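Local coordinates for AT5G66160 protein (Arabidopsis thaliana, PDB 7BVW) that probably sorts proteins to the plant storage vacuole as a membrane receptor, its zinc-binding RING-H2 domain acting as an E3 ligase in post-Golgi trafficking, at residues H51-N56 / T67-C72. Residues are numbered along the deposited sequence; the frame is centred on the assembly and turned at random.
With ZN (zinc ion), chain D; ZN (zinc ion), chain C.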
# COMPACT_ATOMS: atom_id res chain seq x y z
N HIS A 51 6.03 -3.73 2.25
CA HIS A 51 5.22 -4.24 1.15
C HIS A 51 4.56 -3.08 0.42
O HIS A 51 4.04 -2.15 1.04
CB HIS A 51 4.15 -5.21 1.65
CG HIS A 51 4.70 -6.46 2.27
ND1 HIS A 51 4.52 -6.77 3.60
CD2 HIS A 51 5.43 -7.47 1.74
CE1 HIS A 51 5.11 -7.92 3.86
NE2 HIS A 51 5.67 -8.37 2.75
N ALA A 52 4.59 -3.14 -0.91
CA ALA A 52 4.04 -2.09 -1.75
C ALA A 52 2.83 -2.59 -2.52
O ALA A 52 2.68 -3.79 -2.79
CB ALA A 52 5.10 -1.56 -2.73
N PHE A 53 1.94 -1.65 -2.86
CA PHE A 53 0.71 -1.98 -3.56
C PHE A 53 0.38 -0.85 -4.53
O PHE A 53 0.96 0.24 -4.46
CB PHE A 53 -0.46 -2.18 -2.60
CG PHE A 53 -0.18 -3.13 -1.47
CD1 PHE A 53 0.42 -2.69 -0.30
CD2 PHE A 53 -0.53 -4.47 -1.58
CE1 PHE A 53 0.67 -3.57 0.74
CE2 PHE A 53 -0.27 -5.35 -0.54
CZ PHE A 53 0.33 -4.89 0.62
N HIS A 54 -0.57 -1.12 -5.42
CA HIS A 54 -1.26 -0.04 -6.11
C HIS A 54 -1.80 0.95 -5.09
O HIS A 54 -2.38 0.55 -4.07
CB HIS A 54 -2.41 -0.60 -6.96
CG HIS A 54 -1.97 -1.18 -8.27
ND1 HIS A 54 -2.50 -2.35 -8.78
CD2 HIS A 54 -1.08 -0.75 -9.19
CE1 HIS A 54 -1.94 -2.61 -9.95
NE2 HIS A 54 -1.07 -1.65 -10.22
N LEU A 55 -1.58 2.24 -5.35
CA LEU A 55 -2.03 3.27 -4.42
C LEU A 55 -3.53 3.17 -4.17
O LEU A 55 -3.99 3.20 -3.02
CB LEU A 55 -1.66 4.65 -4.95
CG LEU A 55 -2.04 5.87 -4.09
CD1 LEU A 55 -0.94 6.91 -4.16
CD2 LEU A 55 -3.37 6.48 -4.54
N ASN A 56 -4.32 3.04 -5.24
CA ASN A 56 -5.77 2.94 -5.09
C ASN A 56 -6.18 1.67 -4.36
O ASN A 56 -7.17 1.66 -3.62
CB ASN A 56 -6.45 3.01 -6.45
CG ASN A 56 -6.56 4.42 -6.98
OD1 ASN A 56 -6.56 5.38 -6.21
ND2 ASN A 56 -6.68 4.56 -8.29
N THR A 67 -7.05 -2.56 9.07
CA THR A 67 -6.09 -1.66 9.71
C THR A 67 -4.70 -2.27 9.73
O THR A 67 -3.87 -1.93 10.57
CB THR A 67 -6.54 -1.32 11.13
OG1 THR A 67 -5.58 -0.46 11.75
CG2 THR A 67 -6.70 -2.59 11.95
N SER A 68 -4.42 -3.19 8.81
CA SER A 68 -3.14 -3.87 8.77
C SER A 68 -2.76 -4.15 7.32
O SER A 68 -3.58 -4.01 6.41
CB SER A 68 -3.17 -5.17 9.59
OG SER A 68 -3.99 -6.14 8.96
N CYS A 69 -1.51 -4.55 7.13
CA CYS A 69 -1.06 -4.93 5.79
C CYS A 69 -1.78 -6.20 5.35
O CYS A 69 -1.79 -7.19 6.08
CB CYS A 69 0.45 -5.15 5.80
SG CYS A 69 1.08 -5.88 4.27
N PRO A 70 -2.40 -6.21 4.16
CA PRO A 70 -3.11 -7.42 3.71
C PRO A 70 -2.20 -8.58 3.34
O PRO A 70 -2.72 -9.66 3.01
CB PRO A 70 -3.89 -6.92 2.48
CG PRO A 70 -3.11 -5.74 2.00
CD PRO A 70 -2.55 -5.08 3.22
N VAL A 71 -0.88 -8.42 3.39
CA VAL A 71 0.03 -9.51 3.06
C VAL A 71 0.58 -10.14 4.33
O VAL A 71 0.46 -11.36 4.53
CB VAL A 71 1.18 -9.01 2.16
CG1 VAL A 71 2.19 -10.13 1.93
CG2 VAL A 71 0.63 -8.50 0.84
N CYS A 72 1.18 -9.33 5.20
CA CYS A 72 1.83 -9.83 6.40
C CYS A 72 1.07 -9.49 7.68
O CYS A 72 1.53 -9.87 8.77
CB CYS A 72 3.26 -9.30 6.49
SG CYS A 72 3.39 -7.55 6.92
ZN ZN D . 3.26 -6.16 5.06
ZN ZN C . -3.69 -3.43 -7.16
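The second zinc site of the RING-H2 domain is where His51 meets Cys69 and Cys72, and it illustrates how a metal can join two chain segments that share no hydrogen bond. His51 ND1 binds the zinc ion at 2.0 Å, while Cys69 SG and Cys72 SG each bind it at 2.3 Å; Cys49 completes the set of four. Residues 67-72 also meet the imidazole directly: Val71 CG1, anti to its backbone N (chi1 175°), sits over one face of the ring, 4.1 Å from its centroid in a CH-pi contact, and Cys72 SG, itself a zinc ligand, lies in the ring plane at its edge. On the Cys69 thiolate converge the backbone N-H groups of Val71 (N to SG 3.3 Å) and Cys72, the latter nearly straight at 173°; these bonds would probably temper the charge on the sulfur. Phe53 adds apolar packing beside the metal site. Its CZ meets Pro70 CG tip to tip at 3.8 Å, its CE2 touches Val71 CG2 at 3.6 Å, and Cys69 SG approaches the ring edge in plane. Ile58 of helix 55-65 packs on both Phe53 and Pro70. An alanine in place of Phe53 would probably open a gap beside Pro70 and Val71 and leave the Cys69 sulfur without the phenyl edge beside it. One residue on, His54 ND1 binds the first zinc ion of the RING with Cys31, Cys34 and Cys57, so residues 51-54 link the two sites, one histidine to each, in the cross-brace arrangement typical of RING fingers.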